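Local coordinates for putative uncharacterized protein (PDB 4R12) that probably serves as the nicastrin subunit of gamma-secretase, the complex that cleaves integral membrane proteins such as Notch receptors within the membrane, at residues A[54-59]-A[79-84]; A[176-181]-A[189-194]; A[221-224]-A[230-233]; A[286-291]-A[309-314]; A[352-357]-A[435-440]. All coordinates share one frame; numbering follows the deposited sequence.

The five contacts follow one another along the chain without interleaving. Contact 1 lies in the small lobe beside the glycan on Asn78, an N-acetylglucosamine of which comes to about 4 Å from the Ser81 side chain. Contact 2 joins the loop after strand 169-174 to the start of strand 192-203; its centre is 31 Å from that of contact 1. Contacts 3, 4 and 5 belong to the large lobe, with centres 29 to 30 Å from one another. Contact 3 is nearly central, about 4 Å from the centre of the chain. Contacts 4 and 5 lie on the opposite side of that centre from contact 1, their centres 55 and 52 Å from its own.

Contact 1 (A[54-59]-A[79-84]); sequences ESYNNY and STSVLN
Tyr56 reaches from helix 53-57 to the backbone of helix 79-83 and meets it at Ser81. The hydroxyl is the tight end of the contact: Tyr56 OH donates to Ser81 O over 2.7 Å, arriving in the carbonyl plane on a lone pair at a C=O...donor angle of 122°. Beside this bond, Tyr56 CE2 lies 3.3 Å from Ser81 OG, which approaches the ring obliquely and is itself hydrogen-bonded to Tyr76 O. Asn84 adds a third touch, its CB 3.2 Å from Tyr56 OH and close to the plane of the ring, with its amide turned 81° from that plane. CG of Tyr56 stands anti to the backbone N (chi1 -174°), which carries the ring straight across the space between the two helices. Ile50 of strand 43-50 and Leu85 also touch this buried side chain.

The looser side is that of Asn84, which is partly exposed and offers the tyrosine little more than its CB. The glycan carried by Asn78 touches Ser81, so sugar as well as protein borders this helix. Underneath, Tyr59 and Val82 rest on the parallel strands 67-72 and 90-96 of the small lobe, and the two short helices thus sit next to each other on the same strands. One phenol proton satisfies a main-chain carbonyl of a short helix, a directional link of small area that ties the tyrosine ring to the backbone of the next helix.

Contact 2 (A[176-181]-A[189-194]); sequences FMQGAI and RGFCEP
The Phe191 ring has Arg189 CB over one face, 3.6 Å above its plane and offset toward the rim, while Gln178 of the preceding loop reaches it from the other side of the ring plane. Phe191 directly follows a Schellman motif: Gly190, with positive phi, ends helix 183-189, and the chain then runs into strand 192-203. The disulfide between Cys186 and Cys192 ties that helix to the start of the strand.

Gln178 meets the ring with two oxygens. Its carbonyl O comes obliquely to within 3.4 Å of Phe191 CD2; on the same side of the ring plane, at the opposite part of the rim, its OE1 is 3.7 Å from Phe191 CE1. The amide plane is turned 33° from the ring, and the extended Gln178 side chain crosses that of Phe191 at about a right angle, its CB 4.0 Å from Phe191 CB. Backbone hydrogen bonds from Gln178 and Phe191 to Asn576 join both sides to the chain just after strand 572-575.

Next to the ring the backbones come together at a glycine, where a side chain would run into the Phe191 carbonyl. Gly179 N lies 3.4 Å from Phe191 O at a poor angle and hydrogen-bonds to Ser575 OG.

Contact 3 (A[221-224]-A[230-233]); sequences FDTT and LSIG
Ser231, the centre of an inverse gamma turn, offers its carbonyl to a threonine side chain: Thr223 OG1 donates to Ser231 O over a short 2.6 Å. The donor sits 29° out of the carbonyl plane, with a C=O...donor angle of 135°. Thr223 OG1 stands between its own backbone N and carbonyl carbon (chi1 52°), a crowded position that aims the hydroxyl at the turn and leaves the methyl facing the next two residues. That methyl, CG2, is 3.8 Å from Ile232 O and equally 3.8 Å from Gly233 CA. Gly233 has positive phi, and a beta carbon there would collide with the methyl; the residue stands at the N-cap position of helix 234-252.

Ser231 CB packs 3.3 Å from Thr223 OG1, while Ser231 OG has partners elsewhere in Arg228 O and Tyr485 N. A water spans the far end, lying 2.9 Å from Thr224 O and taking a weak bond from Gly233 N. Phe484 lies alongside, joined to both Thr223 and Ser231 through backbone hydrogen bonds, and its N also reaches Thr223 OG1 weakly. With a valine in place of Thr223, Ser231 O would probably be left without its hydroxyl donor and the turn less firmly tied to residues 221-224.

All the touching residues are buried, in the loop that leads from strand 214-220 into helix 234-252 of the large lobe. Here a side-chain hydroxyl and, more weakly, a water link main-chain groups of two segments without regular structure, with backbone bonds to Phe484 completing the tie.

Contact 4 (A[286-291]-A[309-314]); sequences LNFQCK and AFQTQI
The aromatic interaction pairs Phe310 with Phe288 in an offset edge-to-face arrangement. Phe310 presents its edge to one face of the Phe288 ring, the planes at 67° and the centroids 5.5 Å apart. Phe310 CZ makes the closest approach, 3.8 Å from Phe288 CD2 and offset toward the rim. CG of Phe288 lies anti to its main-chain nitrogen (chi1 -178°), swinging the ring out toward helix 309-313.

The polar part lies beside the same ring. Gln311 stretches out in extended form until its NE2 lies at the ring edge, 3.6 Å from Phe288 CD2. A water carries the amide on to the backbone, accepting from Gln311 NE2 at 2.6 Å and from Cys290 N at 2.8 Å. Replacing Phe288 with a serine would probably open a gap against the edge of Phe310 and leave the Gln311 amide freer to swing.

The disulfide of Cys290 with Cys300 ties segment 286-291 to the connection that leads to helix 309-313. Phe310 also packs on Phe281 and Asp284 and pairs edge-to-face with His546. The short helix 309-313 is thus held between the end of helix 276-287 and strand 192-203, where Trp201 meets Ala309 and Ile314.

Contact 5 (A[352-357]-A[435-440]); sequences SSVTDI and STFIDR
Two neighbouring helices of the large lobe, 352-362 and 427-441, pack here through Phe437, Ile357 and Val354. The axes of their segments 352-357 and 435-440 approach to 10.6 Å and the N-to-C directions differ by 137°, so they run roughly antiparallel but splayed.

Phe437 provides the middle of the interface. Its CG is anti to the backbone N (chi1 164°), so a ring whose beta carbon does not aim at the other helix still ends up against it. The ring is met at its edge: Val354 CG1 lies in the ring plane, 3.6 Å from Phe437 CZ, and Ile357 CG2 is 3.7 Å from Phe437 CD1, near the plane as well. Phe437 CE1 also comes within 3.6 Å of Val354 O, so the aromatic edge touches backbone as well as methyl groups. Leu358 adds a further side-chain contact to the ring.

Ile357 CG2 has a second neighbour in Arg440. This methyl sits over one face of the guanidinium, 3.8 Å above its plane and toward the rim, and is 3.9 Å from Arg440 NH1. It is therefore lodged between an aromatic edge and a flat cationic group. The arginine chain bends at chi3 (57°), folding its end back over the isoleucine, while NH1 hydrogen-bonds to Gln360 OE1 further along helix 352-362.

Behind the interface, Thr355 rests on strand 339-347 and Ile438 on helix 234-252. Such apolar packing of adjacent helices alongside strands is typical of an alpha/beta fold, here that of the large lobe, related to the zinc exopeptidases.

Contact 1 (A[54-59]-A[79-84])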
# COMPACT_ATOMS: atom_id res chain seq x y z
N GLU A 54 -21.21 -9.38 28.06
CA GLU A 54 -22.62 -9.62 28.34
C GLU A 54 -23.43 -9.63 27.07
O GLU A 54 -24.18 -10.57 26.82
CB GLU A 54 -23.18 -8.57 29.30
CG GLU A 54 -24.70 -8.69 29.49
CD GLU A 54 -25.28 -7.67 30.45
OE1 GLU A 54 -25.17 -6.45 30.19
OE2 GLU A 54 -25.87 -8.09 31.47
N SER A 55 -23.31 -8.57 26.26
CA SER A 55 -24.08 -8.48 25.03
C SER A 55 -23.59 -9.51 24.02
O SER A 55 -24.36 -9.98 23.18
CB SER A 55 -24.02 -7.06 24.44
OG SER A 55 -22.69 -6.59 24.32
N TYR A 56 -22.31 -9.86 24.11
CA TYR A 56 -21.77 -10.93 23.28
C TYR A 56 -22.51 -12.24 23.57
O TYR A 56 -23.09 -12.85 22.67
CB TYR A 56 -20.26 -11.10 23.50
CG TYR A 56 -19.66 -12.10 22.53
CD1 TYR A 56 -19.65 -13.45 22.83
CD2 TYR A 56 -19.14 -11.69 21.32
CE1 TYR A 56 -19.13 -14.37 21.94
CE2 TYR A 56 -18.61 -12.60 20.42
CZ TYR A 56 -18.61 -13.94 20.74
OH TYR A 56 -18.09 -14.86 19.87
N ASN A 57 -22.50 -12.67 24.83
CA ASN A 57 -23.17 -13.91 25.23
C ASN A 57 -24.68 -13.89 25.00
O ASN A 57 -25.27 -14.91 24.66
CB ASN A 57 -22.89 -14.20 26.70
CG ASN A 57 -21.45 -14.57 26.96
OD1 ASN A 57 -20.79 -15.21 26.12
ND2 ASN A 57 -20.94 -14.18 28.12
N ASN A 58 -25.30 -12.73 25.18
CA ASN A 58 -26.74 -12.61 24.99
C ASN A 58 -27.15 -12.61 23.51
O ASN A 58 -28.34 -12.51 23.19
CB ASN A 58 -27.27 -11.35 25.67
CG ASN A 58 -27.22 -11.46 27.19
OD1 ASN A 58 -27.12 -12.55 27.74
ND2 ASN A 58 -27.29 -10.31 27.86
N TYR A 59 -26.17 -12.73 22.62
CA TYR A 59 -26.47 -12.84 21.21
C TYR A 59 -26.99 -14.24 20.87
O TYR A 59 -27.89 -14.39 20.06
CB TYR A 59 -25.24 -12.52 20.36
CG TYR A 59 -25.45 -12.79 18.89
CD1 TYR A 59 -26.20 -11.92 18.11
CD2 TYR A 59 -24.91 -13.92 18.28
CE1 TYR A 59 -26.40 -12.16 16.76
CE2 TYR A 59 -25.10 -14.17 16.93
CZ TYR A 59 -25.85 -13.29 16.17
OH TYR A 59 -26.05 -13.53 14.83
N SER A 79 -11.39 -12.74 14.23
CA SER A 79 -11.87 -14.01 13.69
C SER A 79 -12.63 -14.82 14.74
O SER A 79 -13.77 -15.22 14.51
CB SER A 79 -10.72 -14.85 13.12
OG SER A 79 -9.67 -15.00 14.06
N THR A 80 -12.00 -15.04 15.89
CA THR A 80 -12.58 -15.90 16.92
C THR A 80 -13.95 -15.43 17.37
O THR A 80 -14.89 -16.22 17.47
CB THR A 80 -11.65 -15.98 18.14
OG1 THR A 80 -10.54 -16.83 17.83
CG2 THR A 80 -12.39 -16.56 19.34
N SER A 81 -14.04 -14.14 17.61
CA SER A 81 -15.23 -13.51 18.15
C SER A 81 -16.38 -13.49 17.13
O SER A 81 -17.53 -13.75 17.48
CB SER A 81 -14.88 -12.09 18.62
OG SER A 81 -16.04 -11.33 18.87
N VAL A 82 -16.06 -13.18 15.88
CA VAL A 82 -17.09 -13.09 14.85
C VAL A 82 -17.52 -14.48 14.37
O VAL A 82 -18.71 -14.73 14.19
CB VAL A 82 -16.62 -12.23 13.64
CG1 VAL A 82 -17.58 -12.37 12.47
CG2 VAL A 82 -16.48 -10.75 14.04
N LEU A 83 -16.57 -15.39 14.20
CA LEU A 83 -16.91 -16.71 13.67
C LEU A 83 -17.75 -17.51 14.66
O LEU A 83 -18.45 -18.43 14.25
CB LEU A 83 -15.66 -17.49 13.28
CG LEU A 83 -14.90 -16.95 12.05
CD1 LEU A 83 -14.05 -18.00 11.39
CD2 LEU A 83 -15.86 -16.35 11.04
N ASN A 84 -17.71 -17.15 15.94
CA ASN A 84 -18.50 -17.82 16.96
C ASN A 84 -19.95 -17.38 17.03
O ASN A 84 -20.76 -17.99 17.71
CB ASN A 84 -17.88 -17.61 18.34
CG ASN A 84 -16.88 -18.66 18.66
OD1 ASN A 84 -17.01 -19.81 18.23
ND2 ASN A 84 -15.86 -18.28 19.43

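Contact 2 (A[176-181]-A[189-194])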
# COMPACT_ATOMS: atom_id res chain seq x y z
N PHE A 176 -23.17 -5.29 -3.26
CA PHE A 176 -23.25 -6.48 -4.09
C PHE A 176 -22.03 -6.64 -4.99
O PHE A 176 -21.77 -5.79 -5.83
CB PHE A 176 -24.50 -6.49 -4.97
CG PHE A 176 -24.58 -7.70 -5.86
CD1 PHE A 176 -24.85 -8.95 -5.32
CD2 PHE A 176 -24.34 -7.60 -7.22
CE1 PHE A 176 -24.90 -10.08 -6.12
CE2 PHE A 176 -24.39 -8.74 -8.04
CZ PHE A 176 -24.67 -9.97 -7.48
N MET A 177 -21.31 -7.74 -4.80
CA MET A 177 -20.11 -8.04 -5.56
C MET A 177 -20.43 -8.96 -6.72
O MET A 177 -20.87 -10.09 -6.52
CB MET A 177 -19.05 -8.68 -4.64
CG MET A 177 -18.64 -7.78 -3.46
SD MET A 177 -17.66 -6.36 -3.99
CE MET A 177 -18.40 -5.06 -2.98
N GLN A 178 -20.22 -8.48 -7.94
CA GLN A 178 -20.57 -9.26 -9.12
C GLN A 178 -19.68 -10.49 -9.26
O GLN A 178 -20.14 -11.54 -9.70
CB GLN A 178 -20.46 -8.42 -10.38
CG GLN A 178 -21.49 -7.34 -10.49
CD GLN A 178 -21.53 -6.76 -11.88
OE1 GLN A 178 -22.22 -7.29 -12.76
NE2 GLN A 178 -20.77 -5.70 -12.10
N GLY A 179 -18.41 -10.36 -8.90
CA GLY A 179 -17.48 -11.46 -9.02
C GLY A 179 -17.54 -12.43 -7.86
O GLY A 179 -17.72 -12.03 -6.71
N ALA A 180 -17.38 -13.71 -8.16
CA ALA A 180 -17.58 -14.74 -7.15
C ALA A 180 -16.86 -16.02 -7.54
O ALA A 180 -16.41 -16.17 -8.68
CB ALA A 180 -19.07 -15.00 -6.96
N ILE A 181 -16.71 -16.89 -6.56
CA ILE A 181 -16.22 -18.23 -6.75
C ILE A 181 -14.73 -18.37 -6.87
O ILE A 181 -14.10 -18.84 -5.99
CB ILE A 181 -16.94 -18.92 -7.91
CG1 ILE A 181 -18.41 -18.95 -7.59
CG2 ILE A 181 -16.41 -20.31 -8.11
CD1 ILE A 181 -19.27 -19.27 -8.77
N ARG A 189 -16.42 -14.07 -16.99
CA ARG A 189 -17.69 -13.34 -17.08
C ARG A 189 -17.52 -11.83 -17.10
O ARG A 189 -18.48 -11.09 -17.30
CB ARG A 189 -18.60 -13.73 -15.93
CG ARG A 189 -18.90 -15.22 -15.89
CD ARG A 189 -19.92 -15.56 -14.82
NE ARG A 189 -20.02 -17.01 -14.65
CZ ARG A 189 -21.06 -17.63 -14.09
NH1 ARG A 189 -22.09 -16.92 -13.65
NH2 ARG A 189 -21.06 -18.95 -13.98
N GLY A 190 -16.29 -11.36 -16.90
CA GLY A 190 -16.02 -9.94 -16.89
C GLY A 190 -16.54 -9.26 -15.63
O GLY A 190 -16.91 -8.09 -15.65
N PHE A 191 -16.55 -10.00 -14.52
CA PHE A 191 -17.08 -9.53 -13.25
C PHE A 191 -15.98 -9.18 -12.25
O PHE A 191 -16.26 -8.95 -11.08
CB PHE A 191 -18.00 -10.58 -12.60
CG PHE A 191 -19.29 -10.80 -13.33
CD1 PHE A 191 -19.77 -9.87 -14.24
CD2 PHE A 191 -20.04 -11.94 -13.10
CE1 PHE A 191 -20.96 -10.07 -14.91
CE2 PHE A 191 -21.23 -12.16 -13.77
CZ PHE A 191 -21.70 -11.22 -14.67
N CYS A 192 -14.73 -9.14 -12.71
CA CYS A 192 -13.62 -8.80 -11.83
C CYS A 192 -12.42 -8.31 -12.63
O CYS A 192 -12.39 -8.44 -13.85
CB CYS A 192 -13.23 -10.00 -10.96
SG CYS A 192 -12.53 -11.36 -11.87
N GLU A 193 -11.43 -7.73 -11.95
CA GLU A 193 -10.21 -7.24 -12.59
C GLU A 193 -8.99 -7.61 -11.75
O GLU A 193 -9.10 -7.73 -10.53
CB GLU A 193 -10.26 -5.72 -12.80
CG GLU A 193 -11.50 -5.20 -13.49
CD GLU A 193 -11.55 -5.56 -14.97
OE1 GLU A 193 -10.55 -6.09 -15.50
OE2 GLU A 193 -12.60 -5.32 -15.61
N PRO A 194 -7.83 -7.80 -12.40
CA PRO A 194 -6.60 -8.10 -11.67
C PRO A 194 -6.27 -7.02 -10.65
O PRO A 194 -6.44 -5.84 -10.93
CB PRO A 194 -5.54 -8.15 -12.77
CG PRO A 194 -6.30 -8.53 -14.00
CD PRO A 194 -7.62 -7.81 -13.86

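Contact 3 (A[221-224]-A[230-233])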
# COMPACT_ATOMS: atom_id res chain seq x y z
N PHE A 221 4.95 0.92 -1.73
CA PHE A 221 4.08 1.95 -1.15
C PHE A 221 2.63 1.51 -0.97
O PHE A 221 1.86 2.18 -0.26
CB PHE A 221 4.14 3.27 -1.96
CG PHE A 221 3.41 3.25 -3.29
CD1 PHE A 221 2.07 3.67 -3.38
CD2 PHE A 221 4.08 2.91 -4.46
CE1 PHE A 221 1.42 3.70 -4.60
CE2 PHE A 221 3.43 2.93 -5.68
CZ PHE A 221 2.09 3.33 -5.75
N ASP A 222 2.23 0.38 -1.55
CA ASP A 222 0.85 -0.05 -1.37
C ASP A 222 0.66 -0.71 -0.00
O ASP A 222 1.62 -1.15 0.64
CB ASP A 222 0.41 -1.01 -2.50
CG ASP A 222 1.18 -2.32 -2.50
OD1 ASP A 222 2.43 -2.27 -2.48
OD2 ASP A 222 0.54 -3.39 -2.51
N THR A 223 -0.59 -0.74 0.45
CA THR A 223 -0.93 -1.19 1.79
C THR A 223 -2.07 -2.19 1.76
O THR A 223 -2.66 -2.46 0.70
CB THR A 223 -1.34 -0.02 2.68
OG1 THR A 223 -2.36 0.72 2.01
CG2 THR A 223 -0.14 0.90 2.98
N THR A 224 -2.41 -2.74 2.92
CA THR A 224 -3.54 -3.67 3.03
C THR A 224 -4.35 -3.38 4.28
O THR A 224 -3.88 -2.74 5.20
CB THR A 224 -3.10 -5.14 3.08
OG1 THR A 224 -2.12 -5.32 4.11
CG2 THR A 224 -2.53 -5.58 1.74
N LEU A 230 -9.65 2.12 4.29
CA LEU A 230 -9.02 2.62 5.52
C LEU A 230 -7.55 2.20 5.60
O LEU A 230 -6.96 2.24 6.68
CB LEU A 230 -9.75 2.11 6.77
CG LEU A 230 -11.21 2.54 6.89
CD1 LEU A 230 -11.85 1.95 8.15
CD2 LEU A 230 -11.28 4.07 6.91
N SER A 231 -6.97 1.82 4.47
CA SER A 231 -5.62 1.26 4.44
C SER A 231 -4.50 2.31 4.48
O SER A 231 -3.70 2.41 3.52
CB SER A 231 -5.47 0.38 3.18
OG SER A 231 -5.77 1.13 2.02
N ILE A 232 -4.45 3.06 5.57
CA ILE A 232 -3.37 4.02 5.82
C ILE A 232 -2.01 3.31 5.84
O ILE A 232 -1.05 3.78 5.23
CB ILE A 232 -3.58 4.76 7.15
CG1 ILE A 232 -4.90 5.54 7.11
CG2 ILE A 232 -2.39 5.69 7.49
CD1 ILE A 232 -5.19 6.30 8.39
N GLY A 233 -1.97 2.15 6.52
CA GLY A 233 -0.73 1.37 6.66
C GLY A 233 0.47 2.23 7.04
O GLY A 233 1.47 2.25 6.32
O HOH W 1 -3.65 -0.29 6.75

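Contact 4 (A[286-291]-A[309-314])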
# COMPACT_ATOMS: atom_id res chain seq x y z
N LEU A 286 14.81 -7.15 -18.18
CA LEU A 286 15.58 -8.28 -18.66
C LEU A 286 15.07 -8.84 -19.98
O LEU A 286 15.83 -9.41 -20.75
CB LEU A 286 15.60 -9.39 -17.62
CG LEU A 286 16.27 -9.08 -16.28
CD1 LEU A 286 15.98 -10.20 -15.28
CD2 LEU A 286 17.77 -8.88 -16.44
N ASN A 287 13.78 -8.66 -20.25
CA ASN A 287 13.14 -9.40 -21.34
C ASN A 287 12.35 -8.59 -22.36
O ASN A 287 11.98 -9.13 -23.41
CB ASN A 287 12.19 -10.45 -20.74
CG ASN A 287 12.92 -11.44 -19.87
OD1 ASN A 287 14.03 -11.87 -20.20
ND2 ASN A 287 12.32 -11.78 -18.74
N PHE A 288 12.07 -7.32 -22.09
CA PHE A 288 11.15 -6.61 -22.96
C PHE A 288 11.72 -6.39 -24.36
O PHE A 288 12.86 -5.97 -24.54
CB PHE A 288 10.76 -5.25 -22.37
CG PHE A 288 9.77 -4.50 -23.21
CD1 PHE A 288 8.44 -4.88 -23.24
CD2 PHE A 288 10.17 -3.41 -23.97
CE1 PHE A 288 7.53 -4.19 -24.02
CE2 PHE A 288 9.26 -2.72 -24.75
CZ PHE A 288 7.94 -3.11 -24.78
N GLN A 289 10.89 -6.70 -25.36
CA GLN A 289 11.19 -6.34 -26.73
C GLN A 289 9.94 -5.75 -27.38
O GLN A 289 8.87 -6.35 -27.35
CB GLN A 289 11.68 -7.56 -27.51
CG GLN A 289 12.90 -7.28 -28.37
CD GLN A 289 13.67 -8.54 -28.71
OE1 GLN A 289 14.63 -8.90 -28.02
NE2 GLN A 289 13.25 -9.22 -29.77
N CYS A 290 10.07 -4.54 -27.93
CA CYS A 290 8.93 -3.90 -28.59
C CYS A 290 8.88 -4.28 -30.07
O CYS A 290 9.86 -4.10 -30.79
CB CYS A 290 9.00 -2.39 -28.44
SG CYS A 290 7.61 -1.51 -29.21
N LYS A 291 7.74 -4.80 -30.51
CA LYS A 291 7.56 -5.18 -31.91
C LYS A 291 7.05 -4.01 -32.75
O LYS A 291 7.48 -3.83 -33.90
CB LYS A 291 6.60 -6.36 -32.01
CG LYS A 291 7.07 -7.60 -31.27
CD LYS A 291 5.95 -8.64 -31.17
CE LYS A 291 4.77 -8.10 -30.37
NZ LYS A 291 3.68 -9.10 -30.18
N ALA A 309 11.11 4.74 -21.24
CA ALA A 309 12.32 5.25 -20.60
C ALA A 309 13.11 4.13 -19.93
O ALA A 309 14.34 4.13 -19.97
CB ALA A 309 11.97 6.33 -19.58
N PHE A 310 12.40 3.18 -19.33
CA PHE A 310 13.05 2.06 -18.66
C PHE A 310 13.96 1.29 -19.61
O PHE A 310 15.04 0.83 -19.23
CB PHE A 310 12.01 1.10 -18.03
CG PHE A 310 11.25 0.28 -19.04
CD1 PHE A 310 11.73 -0.96 -19.46
CD2 PHE A 310 10.05 0.74 -19.57
CE1 PHE A 310 11.03 -1.72 -20.39
CE2 PHE A 310 9.34 -0.01 -20.50
CZ PHE A 310 9.83 -1.24 -20.91
N GLN A 311 13.52 1.14 -20.85
CA GLN A 311 14.29 0.39 -21.84
C GLN A 311 15.46 1.22 -22.32
O GLN A 311 16.57 0.73 -22.49
CB GLN A 311 13.43 -0.03 -23.03
CG GLN A 311 14.17 -0.87 -24.06
CD GLN A 311 13.35 -1.14 -25.31
OE1 GLN A 311 12.84 -0.21 -25.94
NE2 GLN A 311 13.22 -2.41 -25.66
N THR A 312 15.19 2.51 -22.53
CA THR A 312 16.19 3.44 -23.01
C THR A 312 17.34 3.66 -22.03
O THR A 312 18.50 3.77 -22.43
CB THR A 312 15.53 4.81 -23.33
OG1 THR A 312 14.45 4.62 -24.25
CG2 THR A 312 16.54 5.78 -23.91
N GLN A 313 17.03 3.71 -20.74
CA GLN A 313 17.99 4.22 -19.76
C GLN A 313 18.48 3.23 -18.71
O GLN A 313 19.56 3.44 -18.12
CB GLN A 313 17.38 5.41 -19.01
CG GLN A 313 16.95 6.56 -19.89
CD GLN A 313 16.48 7.73 -19.07
OE1 GLN A 313 17.16 8.16 -18.14
NE2 GLN A 313 15.30 8.26 -19.40
N ILE A 314 17.70 2.21 -18.41
CA ILE A 314 18.04 1.36 -17.28
C ILE A 314 18.57 0.01 -17.72
O ILE A 314 17.90 -0.76 -18.40
CB ILE A 314 16.85 1.17 -16.31
CG1 ILE A 314 16.44 2.53 -15.71
CG2 ILE A 314 17.22 0.22 -15.17
CD1 ILE A 314 15.24 2.45 -14.79
O HOH W 2 12.61 -3.45 -28.01

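Contact 5 (A[352-357]-A[435-440])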
# COMPACT_ATOMS: atom_id res chain seq x y z
N SER A 352 28.87 -5.17 4.02
CA SER A 352 29.39 -4.46 5.19
C SER A 352 29.95 -3.11 4.79
O SER A 352 29.92 -2.19 5.60
CB SER A 352 30.45 -5.30 5.91
OG SER A 352 31.53 -5.63 5.06
N SER A 353 30.43 -2.98 3.55
CA SER A 353 30.90 -1.68 3.04
C SER A 353 29.80 -0.64 3.11
O SER A 353 30.04 0.52 3.47
CB SER A 353 31.36 -1.81 1.59
OG SER A 353 32.63 -2.43 1.53
N VAL A 354 28.60 -1.07 2.73
CA VAL A 354 27.42 -0.22 2.71
C VAL A 354 26.86 0.02 4.11
O VAL A 354 26.62 1.16 4.48
CB VAL A 354 26.34 -0.83 1.80
CG1 VAL A 354 25.08 0.03 1.78
CG2 VAL A 354 26.91 -1.02 0.39
N THR A 355 26.67 -1.04 4.90
CA THR A 355 26.13 -0.83 6.25
C THR A 355 27.09 -0.05 7.16
O THR A 355 26.64 0.66 8.07
CB THR A 355 25.78 -2.17 6.95
OG1 THR A 355 26.94 -2.98 7.07
CG2 THR A 355 24.69 -2.93 6.17
N ASP A 356 28.40 -0.16 6.92
CA ASP A 356 29.35 0.64 7.71
C ASP A 356 29.06 2.14 7.54
O ASP A 356 29.13 2.91 8.50
CB ASP A 356 30.80 0.34 7.31
CG ASP A 356 31.32 -0.97 7.92
OD1 ASP A 356 30.57 -1.67 8.64
OD2 ASP A 356 32.50 -1.30 7.66
N ILE A 357 28.71 2.56 6.32
CA ILE A 357 28.42 3.97 6.07
C ILE A 357 27.13 4.40 6.78
O ILE A 357 27.05 5.50 7.36
CB ILE A 357 28.32 4.25 4.55
CG1 ILE A 357 29.67 3.97 3.90
CG2 ILE A 357 27.91 5.69 4.29
CD1 ILE A 357 29.58 3.63 2.43
N SER A 435 19.22 10.61 3.79
CA SER A 435 19.65 11.57 2.78
C SER A 435 21.17 11.66 2.71
O SER A 435 21.76 11.62 1.64
CB SER A 435 19.08 12.96 3.07
OG SER A 435 17.67 12.94 3.12
N THR A 436 21.80 11.77 3.88
CA THR A 436 23.25 11.88 3.98
C THR A 436 23.92 10.58 3.50
O THR A 436 24.94 10.61 2.80
CB THR A 436 23.65 12.20 5.42
OG1 THR A 436 23.05 13.45 5.81
CG2 THR A 436 25.19 12.31 5.56
N PHE A 437 23.32 9.45 3.87
CA PHE A 437 23.83 8.14 3.48
C PHE A 437 23.82 7.98 1.97
O PHE A 437 24.82 7.59 1.37
CB PHE A 437 22.99 7.05 4.17
CG PHE A 437 23.15 5.67 3.57
CD1 PHE A 437 24.35 4.98 3.67
CD2 PHE A 437 22.07 5.05 2.95
CE1 PHE A 437 24.49 3.71 3.13
CE2 PHE A 437 22.20 3.77 2.40
CZ PHE A 437 23.41 3.10 2.50
N ILE A 438 22.68 8.27 1.34
CA ILE A 438 22.56 8.17 -0.11
C ILE A 438 23.55 9.10 -0.80
O ILE A 438 24.22 8.69 -1.77
CB ILE A 438 21.12 8.48 -0.56
CG1 ILE A 438 20.21 7.32 -0.17
CG2 ILE A 438 21.05 8.74 -2.08
CD1 ILE A 438 18.74 7.65 -0.15
N ASP A 439 23.68 10.32 -0.31
CA ASP A 439 24.65 11.26 -0.85
C ASP A 439 26.08 10.70 -0.76
O ASP A 439 26.84 10.77 -1.72
CB ASP A 439 24.56 12.61 -0.13
CG ASP A 439 25.58 13.63 -0.64
OD1 ASP A 439 25.33 14.24 -1.71
OD2 ASP A 439 26.63 13.81 0.01
N ARG A 440 26.42 10.10 0.37
CA ARG A 440 27.77 9.55 0.53
C ARG A 440 28.02 8.37 -0.42
O ARG A 440 29.05 8.35 -1.09
CB ARG A 440 28.01 9.13 1.98
CG ARG A 440 28.17 10.32 2.92
CD ARG A 440 28.78 9.91 4.26
NE ARG A 440 30.07 9.25 4.08
CZ ARG A 440 30.69 8.51 5.01
NH1 ARG A 440 30.13 8.32 6.20
NH2 ARG A 440 31.86 7.96 4.73